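Local coordinates for mitochondrial RNA-binding protein 2 (Trypanosoma brucei, PDB 2GIA) that probably binds guide RNA and mRNA in the mitochondrion, acting with MRP1 as an RNA matchmaker in RNA editing, at residues D[58-63]-D[164-169]; D[125-130]-D[137-142]. All blocks are in the same frame, centred on the assembly; numbering follows the deposited sequence.

Interaction 1: residues D[58-63]-D[164-169]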
loop_
_atom_site.group_PDB
_atom_site.type_symbol
_atom_site.label_atom_id
_atom_site.label_comp_id
_atom_site.label_asym_id
_atom_site.label_seq_id
_atom_site.Cartn_x
_atom_site.Cartn_y
_atom_site.Cartn_z
ATOM N N ARG D 58 -18.768 8.312 30.914
ATOM C CA ARG D 58 -18.952 8.460 29.478
ATOM C C ARG D 58 -17.660 8.260 28.660
ATOM O O ARG D 58 -17.662 8.355 27.433
ATOM C CB ARG D 58 -19.590 9.827 29.202
ATOM C CG ARG D 58 -20.943 9.986 29.921
ATOM C CD ARG D 58 -21.747 11.209 29.463
ATOM N NE ARG D 58 -21.129 12.476 29.858
ATOM C CZ ARG D 58 -21.608 13.680 29.543
ATOM N NH1 ARG D 58 -22.723 13.792 28.822
ATOM N NH2 ARG D 58 -20.968 14.775 29.946
ATOM N N GLY D 59 -16.564 7.969 29.354
ATOM C CA GLY D 59 -15.295 7.741 28.687
ATOM C C GLY D 59 -15.114 6.265 28.359
ATOM O O GLY D 59 -15.456 5.395 29.159
ATOM N N HIS D 60 -14.581 5.969 27.178
ATOM C CA HIS D 60 -14.381 4.584 26.780
ATOM C C HIS D 60 -13.167 4.438 25.857
ATOM O O HIS D 60 -12.627 5.425 25.341
ATOM C CB HIS D 60 -15.637 4.018 26.070
ATOM C CG HIS D 60 -16.087 4.832 24.895
ATOM N ND1 HIS D 60 -16.986 5.871 25.006
ATOM C CD2 HIS D 60 -15.726 4.785 23.589
ATOM C CE1 HIS D 60 -17.159 6.432 23.820
ATOM N NE2 HIS D 60 -16.405 5.792 22.944
ATOM N N LEU D 61 -12.747 3.192 25.698
ATOM C CA LEU D 61 -11.623 2.841 24.848
ATOM C C LEU D 61 -12.005 1.621 24.015
ATOM O O LEU D 61 -12.561 0.633 24.543
ATOM C CB LEU D 61 -10.392 2.497 25.697
ATOM C CG LEU D 61 -9.238 1.745 25.013
ATOM C CD1 LEU D 61 -8.488 2.652 24.006
ATOM C CD2 LEU D 61 -8.281 1.260 26.087
ATOM N N LEU D 62 -11.739 1.698 22.712
ATOM C CA LEU D 62 -11.971 0.549 21.849
ATOM C C LEU D 62 -10.607 0.212 21.290
ATOM O O LEU D 62 -9.931 1.088 20.713
ATOM C CB LEU D 62 -12.921 0.872 20.688
ATOM C CG LEU D 62 -13.201 -0.330 19.759
ATOM C CD1 LEU D 62 -14.081 -1.363 20.468
ATOM C CD2 LEU D 62 -13.912 0.142 18.514
ATOM N N ARG D 63 -10.161 -1.024 21.517
ATOM C CA ARG D 63 -8.897 -1.438 20.957
ATOM C C ARG D 63 -9.333 -2.358 19.825
ATOM O O ARG D 63 -10.262 -3.181 19.992
ATOM C CB ARG D 63 -8.047 -2.173 21.983
ATOM C CG ARG D 63 -7.619 -1.284 23.187
ATOM C CD ARG D 63 -6.485 -1.945 23.989
ATOM N NE ARG D 63 -5.252 -1.965 23.200
ATOM C CZ ARG D 63 -4.592 -3.055 22.807
ATOM N NH1 ARG D 63 -5.023 -4.273 23.121
ATOM N NH2 ARG D 63 -3.480 -2.926 22.092
ATOM N N TRP D 164 -23.560 -0.346 23.476
ATOM C CA TRP D 164 -22.449 0.596 23.384
ATOM C C TRP D 164 -22.287 1.105 21.956
ATOM O O TRP D 164 -22.700 0.437 21.011
ATOM C CB TRP D 164 -21.163 -0.072 23.869
ATOM C CG TRP D 164 -20.839 -1.390 23.190
ATOM C CD1 TRP D 164 -21.392 -2.625 23.451
ATOM C CD2 TRP D 164 -19.812 -1.611 22.209
ATOM N NE1 TRP D 164 -20.759 -3.595 22.696
ATOM C CE2 TRP D 164 -19.796 -3.001 21.926
ATOM C CE3 TRP D 164 -18.915 -0.766 21.540
ATOM C CZ2 TRP D 164 -18.892 -3.562 21.006
ATOM C CZ3 TRP D 164 -18.020 -1.326 20.631
ATOM C CH2 TRP D 164 -18.022 -2.711 20.368
ATOM N N THR D 165 -21.694 2.289 21.822
ATOM C CA THR D 165 -21.483 2.941 20.519
ATOM C C THR D 165 -20.088 3.544 20.481
ATOM O O THR D 165 -19.642 4.120 21.481
ATOM C CB THR D 165 -22.463 4.142 20.301
ATOM O OG1 THR D 165 -23.816 3.688 20.347
ATOM C CG2 THR D 165 -22.247 4.784 18.938
ATOM N N VAL D 166 -19.408 3.431 19.335
ATOM C CA VAL D 166 -18.085 4.039 19.189
ATOM C C VAL D 166 -18.113 4.850 17.896
ATOM O O VAL D 166 -18.386 4.306 16.830
ATOM C CB VAL D 166 -16.947 2.986 19.115
ATOM C CG1 VAL D 166 -15.597 3.683 18.853
ATOM C CG2 VAL D 166 -16.856 2.224 20.438
ATOM N N GLU D 167 -17.873 6.152 18.011
ATOM C CA GLU D 167 -17.845 7.050 16.872
ATOM C C GLU D 167 -16.408 7.050 16.314
ATOM O O GLU D 167 -15.434 7.055 17.071
ATOM C CB GLU D 167 -18.182 8.497 17.295
ATOM C CG GLU D 167 -19.613 8.733 17.829
ATOM C CD GLU D 167 -20.687 8.281 16.858
ATOM O OE1 GLU D 167 -20.420 8.170 15.636
ATOM O OE2 GLU D 167 -21.815 8.038 17.314
ATOM N N PHE D 168 -16.289 7.052 15.001
ATOM C CA PHE D 168 -14.987 7.097 14.362
ATOM C C PHE D 168 -14.925 8.413 13.597
ATOM O O PHE D 168 -15.674 8.575 12.630
ATOM C CB PHE D 168 -14.841 5.945 13.355
ATOM C CG PHE D 168 -14.615 4.601 13.990
ATOM C CD1 PHE D 168 -13.349 3.998 13.947
ATOM C CD2 PHE D 168 -15.664 3.941 14.642
ATOM C CE1 PHE D 168 -13.140 2.749 14.550
ATOM C CE2 PHE D 168 -15.472 2.693 15.255
ATOM C CZ PHE D 168 -14.214 2.090 15.210
ATOM N N ASP D 169 -14.075 9.345 14.011
ATOM C CA ASP D 169 -13.948 10.594 13.252
ATOM C C ASP D 169 -13.102 10.344 11.979
ATOM O O ASP D 169 -12.802 9.200 11.642
ATOM C CB ASP D 169 -13.370 11.742 14.121
ATOM C CG ASP D 169 -11.893 11.555 14.498
ATOM O OD1 ASP D 169 -11.198 10.689 13.927
ATOM O OD2 ASP D 169 -11.412 12.308 15.379
#
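Two antiparallel four-stranded sheets face each other, in a fold grouped with the PC4-like nucleic-acid-binding domains. Residues 60-63 belong to one sheet and 164-168 to the other. The strand segments cross at 73° with their axes 8.7 Å apart, too far for backbone pairing, so side chains of 60-63 reach across to side chains and one carbonyl.

His-60 comes first. Its CG sits in the crowded position between the backbone N and the carbonyl carbon, and the ring reaches across obliquely. His-60 NE2 ends 3.9 Å from Thr-165 O, a long contact, not a hydrogen bond, and His-60 CD2 lies 4.2 Å from Val-166 CG2. The rings of His-50 and Tyr-75 also meet it.

Leu-62 carries the contact. Its CG is anti to the backbone N (chi1 -179°), which sends the forked end into the opposing strand. Leu-62 CD1 meets the six-membered ring of Trp-164 at CZ3, 3.9 Å away. Val-166 CG2 lies in plane at the edge of the same indole, whose NE1 is hydrogen-bonded to Ser-143 OG. The other branch touches two apolar groups on the same side: Leu-62 CD2 is 3.9 Å from Val-166 CG1 and 3.8 Å from Phe-168 CZ, the ring tip.

Interaction 2: residues D[125-130]-D[137-142]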
loop_
_atom_site.group_PDB
_atom_site.type_symbol
_atom_site.label_atom_id
_atom_site.label_comp_id
_atom_site.label_asym_id
_atom_site.label_seq_id
_atom_site.Cartn_x
_atom_site.Cartn_y
_atom_site.Cartn_z
ATOM N N ALA D 125 -24.635 -5.954 15.965
ATOM C CA ALA D 125 -24.069 -4.625 15.681
ATOM C C ALA D 125 -24.164 -4.178 14.235
ATOM O O ALA D 125 -24.305 -5.013 13.326
ATOM C CB ALA D 125 -22.603 -4.593 16.116
ATOM N N THR D 126 -24.098 -2.856 14.037
ATOM C CA THR D 126 -24.095 -2.243 12.702
ATOM C C THR D 126 -22.935 -1.237 12.616
ATOM O O THR D 126 -22.512 -0.661 13.642
ATOM C CB THR D 126 -25.417 -1.440 12.357
ATOM O OG1 THR D 126 -25.477 -0.238 13.133
ATOM C CG2 THR D 126 -26.651 -2.317 12.597
ATOM N N PHE D 127 -22.431 -1.025 11.396
ATOM C CA PHE D 127 -21.357 -0.066 11.158
ATOM C C PHE D 127 -21.870 0.690 9.945
ATOM O O PHE D 127 -22.078 0.109 8.897
ATOM C CB PHE D 127 -20.018 -0.789 10.832
ATOM C CG PHE D 127 -18.861 0.145 10.665
ATOM C CD1 PHE D 127 -18.232 0.694 11.787
ATOM C CD2 PHE D 127 -18.419 0.511 9.395
ATOM C CE1 PHE D 127 -17.167 1.611 11.660
ATOM C CE2 PHE D 127 -17.370 1.416 9.247
ATOM C CZ PHE D 127 -16.736 1.972 10.388
ATOM N N THR D 128 -22.020 1.997 10.094
ATOM C CA THR D 128 -22.577 2.814 9.049
ATOM C C THR D 128 -21.907 4.168 9.016
ATOM O O THR D 128 -21.240 4.567 9.983
ATOM C CB THR D 128 -24.074 3.041 9.374
ATOM O OG1 THR D 128 -24.155 3.680 10.652
ATOM C CG2 THR D 128 -24.812 1.706 9.508
ATOM N N PRO D 129 -22.077 4.904 7.907
ATOM C CA PRO D 129 -21.482 6.240 7.807
ATOM C C PRO D 129 -22.273 7.148 8.756
ATOM O O PRO D 129 -23.460 6.917 9.017
ATOM C CB PRO D 129 -21.732 6.665 6.360
ATOM C CG PRO D 129 -22.129 5.438 5.649
ATOM C CD PRO D 129 -22.634 4.443 6.628
ATOM N N ASN D 130 -21.622 8.168 9.284
ATOM C CA ASN D 130 -22.313 9.098 10.164
ATOM C C ASN D 130 -22.653 10.325 9.315
ATOM O O ASN D 130 -21.769 10.989 8.786
ATOM C CB ASN D 130 -21.432 9.507 11.344
ATOM C CG ASN D 130 -22.139 10.479 12.271
ATOM O OD1 ASN D 130 -23.097 11.143 11.859
ATOM N ND2 ASN D 130 -21.675 10.574 13.519
ATOM N N PHE D 137 -17.794 7.566 10.667
ATOM C CA PHE D 137 -18.610 6.379 10.766
ATOM C C PHE D 137 -18.992 6.091 12.197
ATOM O O PHE D 137 -18.395 6.640 13.123
ATOM C CB PHE D 137 -17.831 5.194 10.195
ATOM C CG PHE D 137 -17.486 5.360 8.744
ATOM C CD1 PHE D 137 -18.310 4.830 7.755
ATOM C CD2 PHE D 137 -16.389 6.126 8.361
ATOM C CE1 PHE D 137 -18.043 5.068 6.394
ATOM C CE2 PHE D 137 -16.116 6.367 7.007
ATOM C CZ PHE D 137 -16.942 5.840 6.026
ATOM N N THR D 138 -19.980 5.206 12.352
ATOM C CA THR D 138 -20.470 4.838 13.672
ATOM C C THR D 138 -20.630 3.338 13.893
ATOM O O THR D 138 -21.259 2.673 13.093
ATOM C CB THR D 138 -21.870 5.477 13.940
ATOM O OG1 THR D 138 -21.753 6.904 13.878
ATOM C CG2 THR D 138 -22.366 5.062 15.342
ATOM N N LEU D 139 -20.044 2.825 14.975
ATOM C CA LEU D 139 -20.187 1.421 15.357
ATOM C C LEU D 139 -21.227 1.438 16.526
ATOM O O LEU D 139 -21.005 2.112 17.542
ATOM C CB LEU D 139 -18.855 0.843 15.885
ATOM C CG LEU D 139 -18.908 -0.607 16.429
ATOM C CD1 LEU D 139 -19.379 -1.529 15.352
ATOM C CD2 LEU D 139 -17.549 -1.085 16.958
ATOM N N LYS D 140 -22.358 0.757 16.334
ATOM C CA LYS D 140 -23.451 0.659 17.341
ATOM C C LYS D 140 -23.629 -0.826 17.597
ATOM O O LYS D 140 -23.808 -1.605 16.653
ATOM C CB LYS D 140 -24.779 1.183 16.793
ATOM C CG LYS D 140 -24.747 2.559 16.174
ATOM C CD LYS D 140 -25.983 2.754 15.289
ATOM C CE LYS D 140 -25.965 4.057 14.488
ATOM N NZ LYS D 140 -27.175 4.098 13.607
ATOM N N CYS D 141 -23.617 -1.224 18.864
ATOM C CA CYS D 141 -23.722 -2.628 19.182
ATOM C C CYS D 141 -24.530 -2.885 20.448
ATOM O O CYS D 141 -24.504 -2.091 21.387
ATOM C CB CYS D 141 -22.311 -3.186 19.378
ATOM S SG CYS D 141 -22.207 -4.974 19.733
ATOM N N THR D 142 -25.251 -3.994 20.457
ATOM C CA THR D 142 -25.998 -4.394 21.642
ATOM C C THR D 142 -25.436 -5.766 21.939
ATOM O O THR D 142 -25.650 -6.690 21.171
ATOM C CB THR D 142 -27.506 -4.530 21.367
ATOM O OG1 THR D 142 -27.712 -5.293 20.176
ATOM C CG2 THR D 142 -28.132 -3.190 21.204
HETATM O O HOH W 1 -18.455 9.374 13.954
#
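The rings of Phe-127 and Phe-137 are nearly parallel, with planes at 7°. They are slid apart, with centroids separated by 5.5 Å, so they barely overlap. The tip of the first ring meets the stem of the second: Phe-127 CZ is 3.4 Å from Phe-137 CB. Different chi1 positions set this up. CG of Phe-127 is anti to its backbone N (chi1 -176°), while CG of Phe-137 is anti to its carbonyl carbon (chi1 -62°). Phe-137 also packs obliquely on proline, with Phe-137 CD1 3.5 Å from Pro-129 CA.

The backbones form an antiparallel hairpin. Thr-126 pairs with Lys-140 and Thr-128 with Thr-138, each through two hydrogen bonds. The shortest runs from Thr-138 N to Thr-128 O, at 2.8 Å. Ala-125 and Cys-141 face each other as a non-hydrogen-bonded pair, their CB atoms 3.6 Å apart. They share the sheet face of Phe-127 and Leu-139. The other face carries three threonines and the extended Lys-140 chain, whose CD lies 3.7 Å from Thr-126 OG1. Near the turn, a water lies 2.9 Å from Phe-137 O and accepts a weak bond from Asn-130 ND2. Asn-130 OD1 accepts a hydrogen bond from Ala-132 N.

Strand 116-119 flanks the hairpin on one side and strand 160-168 on the other. Helix 101-109 covers the two rings through Val-108 and Leu-109, and Phe-105 meets the Phe-127 ring. Helix 170-187 adds Leu-176 against Phe-127 and Ser-173 against Phe-137.

The centres of the two interactions lie about 11 Å apart. Along the chain, 58-63 comes first, then both segments of interaction 2, then 164-169. Interaction 2 joins neighbouring strands within the second sheet. Interaction 1 packs that sheet against the first. Strands 137-145 and 160-168 are adjacent and couple the two contacts. Val-166 N lies 2.7 Å from Leu-139 O, a probable backbone hydrogen bond. Glu-167 OE1 lies 2.5 Å from Thr-138 OG1, a probable hydrogen bond between side chains. Helix 170-187 follows strand 160-168, and Asp-169 at its N-cap hydrogen-bonds Tyr-76 of the MRP1 chain. The hairpin, the sheet-to-sheet packing and a subunit contact thus meet along strand 160-168 and the helix start after it.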